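RagA protein (Porphyromonas gingivalis, PDB 6SLN) probably takes up substrates across the outer membrane as a TonB-dependent receptor, with a plug domain set inside a transmembrane beta-barrel. Local coordinates at residues T220-Y225 with Q313-F318; I331-Q336 with K347-R352. One frame throughout, in Å; residues are numbered along the deposited sequence.

Contact 1 (T220-Y225 with Q313-F318); sequences TFNASY and QGDISF
Asn222 lies alongside Asp315, both side chains pointing to the same face of a barrel wall in which strands 218-230 and 309-322 run antiparallel. This is the transmembrane beta-barrel of a TonB-dependent receptor, the pair on its plug-facing side. Asn222 CG stands anti to the carbonyl carbon (chi1 -53°), so the amide extends beside the carboxylate, the planes turned 63° apart. Asn222 ND2 gives a long hydrogen bond of 3.3 Å to Asp315 OD2, which it meets from above the carboxylate plane. Both side chains have a second grip: Asp315 OD1 accepts from Asn176, and Asn222 OD1 from Gln994 on strand 986-996. Glu112 also lies close to Asp315 OD2 and would tend to raise its pKa, while the two amide donors work the other way.

At Thr220/Ser317 and at Ser224/Gln313 each residue's N-H hydrogen-bonds the other's carbonyl, with Ser317 N 2.8 Å from Thr220 O and Ser224 N sitting nearly on the extended C=O axis of Gln313. On the lipid-side face, Phe221 CG is anti to its backbone N, which carries the ring over toward the Asp315 carbonyl. Phe221 CB is 4.3 Å from Ile316 CD1, and Phe221 CD1 approaches Asp315 O obliquely at 3.1 Å.

Contact 2 (I331-Q336 with K347-R352); sequences IGYFDQ and KRYSGR. With C8E ((hydroxyethyloxy)tri(ethyloxy)octane), chain J; C8E ((hydroxyethyloxy)tri(ethyloxy)octane), chain I.
Phe334 and Arg348 make the close-packed side of this pairing, crossing obliquely on the face turned to the plug. The Arg348 chain leaves by the crowded position between backbone N and carbonyl carbon (chi1 90°) and bends at chi3, which brings NH1 to 3.5 Å from Phe334 CB. Arg348 NH2 lies over one face of the Phe334 ring, toward its rim, with the guanidinium plane tilted 27° from the ring. Arg348 NE is spent on Ala173 O, tying the buried charge to the plug side. In the backbone, Arg348 N gives a hydrogen bond to Phe334 O at 2.8 Å, in the carbonyl plane.

The two segments belong to the beta hairpin of strands 325-337 and 345-360 in the transmembrane barrel, whose alternation sends Tyr333, Tyr349, Asp335 and Lys347 to the other face. This face is more open, though the side chains still touch. The tyrosines run side by side, Tyr333 CD1 reaching Tyr349 CE2 at 3.6 Å, but their planes are 58° apart. Asp335 lies along the Lys347 chain, Asp335 OD2 at 3.5 Å from Lys347 CD, whereas Lys347 NZ bends off to Asn345 and stays 5.1 Å from Asp335 OD2. Farther along, two detergent alkyl chains lie against this face: C8E C3 (chain I) is 3.7 Å from Ile331 CB, and C8E C5 (chain J) 3.6 Å from Gly351 C.

In the fold
Contacts 1 and 2 are neighbouring joints of the same barrel wall, their centres about 10 Å apart. Strands 309-322 and 325-337 are neighbours, so the second strand of contact 1 pairs edge to edge with the first of contact 2, with probable backbone hydrogen bonds from Ile316 N to Ile331 O and from Gly314 N to Tyr333 O, each 3.0 Å. Contact 2 joins a local hairpin and is partly buried; contact 1 unites segments 88 residues apart near where the barrel closes on strand 986-996, and is more of a surface contact. Inside, contact 1 relies on an amide and a carboxylate, contact 2 on an arginine beside an aromatic ring.

Contact 1 (T220-Y225 with Q313-F318)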
ATOM      1  N   THR A 220     -16.386  17.671  34.674  1.00 56.50           N
ATOM      2  CA  THR A 220     -15.689  16.675  35.467  1.00 49.39           C
ATOM      3  C   THR A 220     -14.318  16.405  34.874  1.00 54.26           C
ATOM      4  O   THR A 220     -14.182  16.272  33.656  1.00 59.68           O
ATOM      5  CB  THR A 220     -16.501  15.398  35.546  1.00 48.81           C
ATOM      6  OG1 THR A 220     -17.772  15.724  36.122  1.00 47.63           O
ATOM      7  CG2 THR A 220     -15.772  14.395  36.434  1.00 54.18           C
ATOM      8  N   PHE A 221     -13.303  16.354  35.727  1.00 50.25           N
ATOM      9  CA  PHE A 221     -11.946  16.066  35.300  1.00 48.57           C
ATOM     10  C   PHE A 221     -11.469  14.856  36.075  1.00 47.91           C
ATOM     11  O   PHE A 221     -11.546  14.840  37.304  1.00 52.98           O
ATOM     12  CB  PHE A 221     -11.004  17.263  35.525  1.00 45.06           C
ATOM     13  CG  PHE A 221      -9.541  16.942  35.308  1.00 44.31           C
ATOM     14  CD1 PHE A 221      -8.987  16.994  34.042  1.00 49.16           C
ATOM     15  CD2 PHE A 221      -8.721  16.595  36.370  1.00 55.39           C
ATOM     16  CE1 PHE A 221      -7.638  16.702  33.835  1.00 49.07           C
ATOM     17  CE2 PHE A 221      -7.379  16.303  36.170  1.00 59.41           C
ATOM     18  CZ  PHE A 221      -6.841  16.362  34.896  1.00 55.74           C
ATOM     19  N   ASN A 222     -10.999  13.846  35.357  1.00 51.22           N
ATOM     20  CA  ASN A 222     -10.445  12.645  35.958  1.00 59.81           C
ATOM     21  C   ASN A 222      -9.018  12.461  35.475  1.00 63.86           C
ATOM     22  O   ASN A 222      -8.706  12.708  34.308  1.00 68.65           O
ATOM     23  CB  ASN A 222     -11.259  11.386  35.617  1.00 63.97           C
ATOM     24  CG  ASN A 222     -12.728  11.527  35.940  1.00 66.90           C
ATOM     25  OD1 ASN A 222     -13.120  11.629  37.104  1.00 68.81           O
ATOM     26  ND2 ASN A 222     -13.555  11.515  34.904  1.00 70.20           N
ATOM     27  N   ALA A 223      -8.161  12.025  36.384  1.00 62.48           N
ATOM     28  CA  ALA A 223      -6.765  11.780  36.078  1.00 58.25           C
ATOM     29  C   ALA A 223      -6.325  10.640  36.974  1.00 54.62           C
ATOM     30  O   ALA A 223      -6.676  10.607  38.157  1.00 59.06           O
ATOM     31  CB  ALA A 223      -5.904  13.031  36.304  1.00 50.71           C
ATOM     32  N   SER A 224      -5.581   9.699  36.408  1.00 44.43           N
ATOM     33  CA  SER A 224      -5.122   8.569  37.195  1.00 46.64           C
ATOM     34  C   SER A 224      -3.799   8.072  36.641  1.00 48.17           C
ATOM     35  O   SER A 224      -3.559   8.134  35.434  1.00 47.00           O
ATOM     36  CB  SER A 224      -6.162   7.444  37.208  1.00 44.19           C
ATOM     37  OG  SER A 224      -6.113   6.688  36.009  1.00 46.97           O
ATOM     38  N   TYR A 225      -2.937   7.604  37.536  1.00 47.16           N
ATOM     39  CA  TYR A 225      -1.670   7.009  37.160  1.00 49.74           C
ATOM     40  C   TYR A 225      -1.508   5.734  37.959  1.00 50.64           C
ATOM     41  O   TYR A 225      -1.906   5.671  39.128  1.00 50.32           O
ATOM     42  CB  TYR A 225      -0.467   7.951  37.421  1.00 53.23           C
ATOM     43  CG  TYR A 225       0.871   7.347  37.043  1.00 46.41           C
ATOM     44  CD1 TYR A 225       1.591   6.602  37.958  1.00 47.16           C
ATOM     45  CD2 TYR A 225       1.404   7.510  35.765  1.00 40.79           C
ATOM     46  CE1 TYR A 225       2.811   6.036  37.623  1.00 52.30           C
ATOM     47  CE2 TYR A 225       2.630   6.942  35.417  1.00 40.23           C
ATOM     48  CZ  TYR A 225       3.327   6.207  36.359  1.00 50.13           C
ATOM     49  OH  TYR A 225       4.542   5.629  36.054  1.00 50.77           O
ATOM     50  N   GLN A 313      -4.195   7.855  32.474  1.00 40.44           N
ATOM     51  CA  GLN A 313      -5.360   8.308  31.724  1.00 45.47           C
ATOM     52  C   GLN A 313      -5.918   9.606  32.304  1.00 60.05           C
ATOM     53  O   GLN A 313      -5.969   9.790  33.527  1.00 63.67           O
ATOM     54  CB  GLN A 313      -6.455   7.225  31.672  1.00 50.67           C
ATOM     55  CG  GLN A 313      -7.305   7.036  32.940  1.00 61.71           C
ATOM     56  CD  GLN A 313      -8.221   5.808  32.861  1.00 74.03           C
ATOM     57  OE1 GLN A 313      -9.415   5.922  32.574  1.00 76.08           O
ATOM     58  NE2 GLN A 313      -7.657   4.626  33.114  1.00 79.51           N
ATOM     59  N   GLY A 314      -6.331  10.500  31.402  1.00 68.68           N
ATOM     60  CA  GLY A 314      -6.982  11.741  31.754  1.00 71.78           C
ATOM     61  C   GLY A 314      -8.332  11.861  31.064  1.00 71.91           C
ATOM     62  O   GLY A 314      -8.748  10.987  30.304  1.00 78.86           O
ATOM     63  N   ASP A 315      -8.988  12.993  31.310  1.00 68.13           N
ATOM     64  CA  ASP A 315     -10.432  13.041  31.138  1.00 59.01           C
ATOM     65  C   ASP A 315     -11.036  14.406  31.426  1.00 59.94           C
ATOM     66  O   ASP A 315     -10.759  14.982  32.483  1.00 66.46           O
ATOM     67  CB  ASP A 315     -11.049  12.046  32.099  1.00 62.60           C
ATOM     68  CG  ASP A 315     -12.103  11.272  31.483  1.00 56.77           C
ATOM     69  OD1 ASP A 315     -12.524  11.696  30.398  1.00 61.70           O
ATOM     70  OD2 ASP A 315     -12.491  10.249  32.067  1.00 56.76           O
ATOM     71  N   ILE A 316     -11.885  14.926  30.543  1.00 48.30           N
ATOM     72  CA  ILE A 316     -12.672  16.102  30.919  1.00 53.09           C
ATOM     73  C   ILE A 316     -14.017  16.014  30.209  1.00 50.27           C
ATOM     74  O   ILE A 316     -14.082  15.648  29.033  1.00 52.25           O
ATOM     75  CB  ILE A 316     -11.925  17.444  30.658  1.00 47.77           C
ATOM     76  CG1 ILE A 316     -12.659  18.616  31.302  1.00 46.66           C
ATOM     77  CG2 ILE A 316     -11.699  17.740  29.193  1.00 46.87           C
ATOM     78  CD1 ILE A 316     -11.730  19.572  31.998  1.00 52.32           C
ATOM     79  N   SER A 317     -15.092  16.288  30.958  1.00 50.47           N
ATOM     80  CA  SER A 317     -16.468  16.158  30.502  1.00 54.12           C
ATOM     81  C   SER A 317     -17.179  17.494  30.598  1.00 61.98           C
ATOM     82  O   SER A 317     -16.945  18.272  31.531  1.00 64.68           O
ATOM     83  CB  SER A 317     -17.276  15.144  31.335  1.00 57.12           C
ATOM     84  OG  SER A 317     -16.660  13.876  31.377  1.00 64.93           O
ATOM     85  N   PHE A 318     -18.081  17.725  29.652  1.00 56.55           N
ATOM     86  CA  PHE A 318     -19.000  18.847  29.700  1.00 52.09           C
ATOM     87  C   PHE A 318     -20.394  18.298  29.442  1.00 57.66           C
ATOM     88  O   PHE A 318     -20.576  17.452  28.557  1.00 57.88           O
ATOM     89  CB  PHE A 318     -18.597  19.915  28.684  1.00 46.38           C
ATOM     90  CG  PHE A 318     -17.183  20.385  28.857  1.00 46.15           C
ATOM     91  CD1 PHE A 318     -16.874  21.351  29.801  1.00 54.22           C
ATOM     92  CD2 PHE A 318     -16.150  19.819  28.130  1.00 41.97           C
ATOM     93  CE1 PHE A 318     -15.572  21.768  29.989  1.00 56.15           C
ATOM     94  CE2 PHE A 318     -14.840  20.236  28.312  1.00 43.80           C
ATOM     95  CZ  PHE A 318     -14.555  21.208  29.244  1.00 51.48           C
TER

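Contact 2 (I331-Q336 with K347-R352)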
ATOM      1  N   ILE A 331     -13.330  14.773  26.096  1.00 42.59           N
ATOM      2  CA  ILE A 331     -12.035  14.448  25.506  1.00 48.04           C
ATOM      3  C   ILE A 331     -11.207  13.743  26.571  1.00 52.59           C
ATOM      4  O   ILE A 331     -11.297  14.076  27.757  1.00 63.58           O
ATOM      5  CB  ILE A 331     -11.290  15.681  24.946  1.00 46.92           C
ATOM      6  CG1 ILE A 331     -11.019  16.713  26.032  1.00 50.09           C
ATOM      7  CG2 ILE A 331     -12.079  16.321  23.824  1.00 43.55           C
ATOM      8  CD1 ILE A 331     -10.518  18.031  25.484  1.00 48.03           C
ATOM      9  N   GLY A 332     -10.419  12.755  26.148  1.00 45.71           N
ATOM     10  CA  GLY A 332      -9.680  11.942  27.094  1.00 45.84           C
ATOM     11  C   GLY A 332      -8.437  11.322  26.492  1.00 50.85           C
ATOM     12  O   GLY A 332      -8.234  11.296  25.276  1.00 48.13           O
ATOM     13  N   TYR A 333      -7.599  10.813  27.386  1.00 53.93           N
ATOM     14  CA  TYR A 333      -6.348  10.173  27.026  1.00 53.68           C
ATOM     15  C   TYR A 333      -6.239   8.884  27.821  1.00 48.30           C
ATOM     16  O   TYR A 333      -6.758   8.781  28.938  1.00 43.56           O
ATOM     17  CB  TYR A 333      -5.161  11.118  27.305  1.00 56.64           C
ATOM     18  CG  TYR A 333      -3.797  10.474  27.396  1.00 58.18           C
ATOM     19  CD1 TYR A 333      -3.051  10.211  26.250  1.00 57.80           C
ATOM     20  CD2 TYR A 333      -3.239  10.157  28.638  1.00 61.87           C
ATOM     21  CE1 TYR A 333      -1.785   9.628  26.331  1.00 64.32           C
ATOM     22  CE2 TYR A 333      -1.979   9.579  28.733  1.00 67.89           C
ATOM     23  CZ  TYR A 333      -1.248   9.316  27.574  1.00 72.07           C
ATOM     24  OH  TYR A 333       0.016   8.741  27.656  1.00 74.77           O
ATOM     25  N   PHE A 334      -5.593   7.884  27.225  1.00 41.35           N
ATOM     26  CA  PHE A 334      -5.401   6.617  27.916  1.00 42.75           C
ATOM     27  C   PHE A 334      -4.173   5.944  27.339  1.00 46.28           C
ATOM     28  O   PHE A 334      -4.040   5.848  26.118  1.00 47.28           O
ATOM     29  CB  PHE A 334      -6.632   5.717  27.778  1.00 37.58           C
ATOM     30  CG  PHE A 334      -6.472   4.355  28.393  1.00 42.54           C
ATOM     31  CD1 PHE A 334      -5.917   3.304  27.669  1.00 37.69           C
ATOM     32  CD2 PHE A 334      -6.911   4.109  29.689  1.00 46.97           C
ATOM     33  CE1 PHE A 334      -5.778   2.060  28.224  1.00 33.06           C
ATOM     34  CE2 PHE A 334      -6.777   2.850  30.257  1.00 44.58           C
ATOM     35  CZ  PHE A 334      -6.207   1.828  29.520  1.00 42.02           C
ATOM     36  N   ASP A 335      -3.279   5.496  28.215  1.00 45.26           N
ATOM     37  CA  ASP A 335      -2.124   4.723  27.792  1.00 48.47           C
ATOM     38  C   ASP A 335      -1.926   3.593  28.780  1.00 54.23           C
ATOM     39  O   ASP A 335      -1.798   3.840  29.981  1.00 67.79           O
ATOM     40  CB  ASP A 335      -0.871   5.586  27.699  1.00 51.73           C
ATOM     41  CG  ASP A 335       0.258   4.881  26.990  1.00 54.79           C
ATOM     42  OD1 ASP A 335       0.116   3.674  26.710  1.00 58.39           O
ATOM     43  OD2 ASP A 335       1.285   5.532  26.703  1.00 58.32           O
ATOM     44  N   GLN A 336      -1.912   2.363  28.279  1.00 48.17           N
ATOM     45  CA  GLN A 336      -1.637   1.188  29.095  1.00 44.84           C
ATOM     46  C   GLN A 336      -0.442   0.473  28.493  1.00 43.49           C
ATOM     47  O   GLN A 336      -0.538  -0.080  27.393  1.00 48.63           O
ATOM     48  CB  GLN A 336      -2.852   0.269  29.161  1.00 45.14           C
ATOM     49  CG  GLN A 336      -2.633  -0.983  29.993  1.00 42.67           C
ATOM     50  CD  GLN A 336      -3.673  -2.039  29.722  1.00 45.15           C
ATOM     51  OE1 GLN A 336      -4.724  -1.757  29.146  1.00 58.13           O
ATOM     52  NE2 GLN A 336      -3.383  -3.266  30.111  1.00 44.96           N
ATOM     53  N   LYS A 347      -2.851   2.830  23.385  1.00 41.88           N
ATOM     54  CA  LYS A 347      -3.027   4.253  23.630  1.00 52.33           C
ATOM     55  C   LYS A 347      -4.250   4.733  22.857  1.00 48.37           C
ATOM     56  O   LYS A 347      -4.477   4.313  21.718  1.00 47.14           O
ATOM     57  CB  LYS A 347      -1.784   5.065  23.218  1.00 58.70           C
ATOM     58  CG  LYS A 347      -0.455   4.318  23.329  1.00 70.78           C
ATOM     59  CD  LYS A 347       0.740   5.283  23.287  1.00 79.71           C
ATOM     60  CE  LYS A 347       2.077   4.534  23.334  1.00 80.97           C
ATOM     61  NZ  LYS A 347       2.402   3.900  22.021  1.00 81.75           N
ATOM     62  N   ARG A 348      -5.043   5.602  23.473  1.00 45.27           N
ATOM     63  CA  ARG A 348      -6.146   6.224  22.758  1.00 54.12           C
ATOM     64  C   ARG A 348      -6.282   7.681  23.178  1.00 57.61           C
ATOM     65  O   ARG A 348      -6.004   8.039  24.327  1.00 64.35           O
ATOM     66  CB  ARG A 348      -7.471   5.464  22.981  1.00 54.80           C
ATOM     67  CG  ARG A 348      -8.297   5.929  24.177  1.00 49.65           C
ATOM     68  CD  ARG A 348      -9.743   5.436  24.080  1.00 47.50           C
ATOM     69  NE  ARG A 348      -9.982   4.262  24.911  1.00 52.57           N
ATOM     70  CZ  ARG A 348     -10.103   4.284  26.235  1.00 49.48           C
ATOM     71  NH1 ARG A 348     -10.014   5.419  26.907  1.00 49.99           N
ATOM     72  NH2 ARG A 348     -10.312   3.158  26.893  1.00 54.99           N
ATOM     73  N   TYR A 349      -6.668   8.516  22.214  1.00 48.73           N
ATOM     74  CA  TYR A 349      -7.094   9.896  22.428  1.00 45.01           C
ATOM     75  C   TYR A 349      -8.546   9.989  21.970  1.00 49.80           C
ATOM     76  O   TYR A 349      -8.828   9.873  20.773  1.00 43.05           O
ATOM     77  CB  TYR A 349      -6.223  10.878  21.649  1.00 42.53           C
ATOM     78  CG  TYR A 349      -4.737  10.750  21.905  1.00 52.25           C
ATOM     79  CD1 TYR A 349      -4.008   9.708  21.353  1.00 54.47           C
ATOM     80  CD2 TYR A 349      -4.058  11.680  22.687  1.00 50.97           C
ATOM     81  CE1 TYR A 349      -2.653   9.587  21.581  1.00 56.69           C
ATOM     82  CE2 TYR A 349      -2.703  11.564  22.913  1.00 50.83           C
ATOM     83  CZ  TYR A 349      -2.007  10.514  22.356  1.00 58.39           C
ATOM     84  OH  TYR A 349      -0.656  10.379  22.569  1.00 71.81           O
ATOM     85  N   SER A 350      -9.463  10.203  22.913  1.00 54.63           N
ATOM     86  CA  SER A 350     -10.890  10.114  22.647  1.00 57.13           C
ATOM     87  C   SER A 350     -11.517  11.487  22.488  1.00 56.67           C
ATOM     88  O   SER A 350     -11.144  12.449  23.161  1.00 58.95           O
ATOM     89  CB  SER A 350     -11.627   9.397  23.781  1.00 67.34           C
ATOM     90  OG  SER A 350     -10.859   8.359  24.342  1.00 78.19           O
ATOM     91  N   GLY A 351     -12.509  11.554  21.619  1.00 55.98           N
ATOM     92  CA  GLY A 351     -13.444  12.656  21.644  1.00 53.92           C
ATOM     93  C   GLY A 351     -14.857  12.130  21.503  1.00 53.27           C
ATOM     94  O   GLY A 351     -15.106  11.180  20.747  1.00 49.98           O
ATOM     95  N   ARG A 352     -15.796  12.720  22.234  1.00 46.25           N
ATOM     96  CA  ARG A 352     -17.194  12.371  22.062  1.00 39.67           C
ATOM     97  C   ARG A 352     -18.044  13.621  22.201  1.00 46.59           C
ATOM     98  O   ARG A 352     -17.856  14.405  23.136  1.00 46.90           O
ATOM     99  CB  ARG A 352     -17.647  11.325  23.083  1.00 37.38           C
ATOM    100  CG  ARG A 352     -19.156  11.413  23.384  1.00 42.63           C
ATOM    101  CD  ARG A 352     -19.631  10.332  24.331  1.00 46.23           C
ATOM    102  NE  ARG A 352     -19.292   9.003  23.834  1.00 47.40           N
ATOM    103  CZ  ARG A 352     -19.883   8.425  22.793  1.00 46.02           C
ATOM    104  NH1 ARG A 352     -20.861   9.062  22.149  1.00 49.42           N
ATOM    105  NH2 ARG A 352     -19.502   7.211  22.403  1.00 40.28           N
TER
HETATM  106  C1  C8E J1104     -15.535  18.929  22.724  1.00 45.52           C
HETATM  107  C2  C8E J1104     -14.880  18.021  21.678  1.00 47.97           C
HETATM  108  C3  C8E J1104     -15.825  16.983  21.033  1.00 42.53           C
HETATM  109  C4  C8E J1104     -15.069  16.074  20.044  1.00 35.70           C
HETATM  110  C5  C8E J1104     -15.905  14.943  19.440  1.00 41.19           C
HETATM  111  C6  C8E J1104     -15.325  14.393  18.132  1.00 46.63           C
HETATM  112  C7  C8E J1104     -16.042  13.112  17.693  1.00 48.55           C
HETATM  113  C8  C8E J1104     -15.471  12.495  16.412  1.00 57.17           C
HETATM  114  O9  C8E J1104     -16.332  12.742  15.311  1.00 66.59           O
HETATM  115  C10 C8E J1104     -15.764  12.452  14.040  1.00 65.10           C
HETATM  116  C11 C8E J1104     -15.840  13.665  13.105  1.00 65.93           C
HETATM  117  O12 C8E J1104     -16.920  13.643  12.189  1.00 64.67           O
HETATM  118  C13 C8E J1104     -17.679  14.847  12.212  1.00 63.84           C
HETATM  119  C14 C8E J1104     -18.990  14.740  11.417  1.00 66.08           C
HETATM  120  O15 C8E J1104     -20.093  15.268  12.132  1.00 65.77           O
HETATM  121  C16 C8E J1104     -21.336  14.621  11.892  1.00 61.29           C
HETATM  122  C17 C8E J1104     -22.469  15.650  11.832  1.00 62.12           C
HETATM  123  O18 C8E J1104     -23.720  15.064  11.504  1.00 61.35           O
HETATM  124  C19 C8E J1104     -24.703  15.133  12.522  1.00 61.96           C
HETATM  125  C20 C8E J1104     -26.076  15.531  11.963  1.00 60.66           C
HETATM  126  O21 C8E J1104     -27.131  14.846  12.626  1.00 59.75           O
HETATM  127  C1  C8E I1103      -6.562  14.546  24.817  1.00 45.72           C
HETATM  128  C2  C8E I1103      -7.074  15.380  23.641  1.00 44.96           C
HETATM  129  C3  C8E I1103      -8.307  14.780  22.958  1.00 41.08           C
HETATM  130  C4  C8E I1103      -8.272  14.951  21.429  1.00 42.67           C
HETATM  131  C5  C8E I1103      -8.993  13.811  20.696  1.00 46.41           C
HETATM  132  C6  C8E I1103      -9.767  14.222  19.438  1.00 44.94           C
HETATM  133  C7  C8E I1103     -10.228  12.995  18.636  1.00 52.80           C
HETATM  134  C8  C8E I1103     -10.240  13.265  17.124  1.00 60.16           C
HETATM  135  O9  C8E I1103     -10.116  12.066  16.373  1.00 64.10           O
HETATM  136  C10 C8E I1103     -11.061  11.919  15.323  1.00 62.56           C
HETATM  137  C11 C8E I1103     -10.536  10.955  14.249  1.00 63.68           C
HETATM  138  O12 C8E I1103     -11.393  10.886  13.116  1.00 68.35           O
HETATM  139  C13 C8E I1103     -10.785  10.392  11.926  1.00 74.82           C
HETATM  140  C14 C8E I1103     -11.824   9.617  11.096  1.00 80.94           C
HETATM  141  O15 C8E I1103     -11.525   9.422   9.722  1.00 82.44           O
HETATM  142  C16 C8E I1103     -12.456  10.077   8.867  1.00 86.35           C
HETATM  143  C17 C8E I1103     -13.934   9.909   9.280  1.00 83.56           C
HETATM  144  O18 C8E I1103     -14.819  10.814   8.614  1.00 74.65           O
HETATM  145  C19 C8E I1103     -16.201  10.513   8.760  1.00 64.39           C
HETATM  146  C20 C8E I1103     -17.038  11.237   7.700  1.00 62.89           C
HETATM  147  O21 C8E I1103     -18.437  11.178   7.932  1.00 58.91           O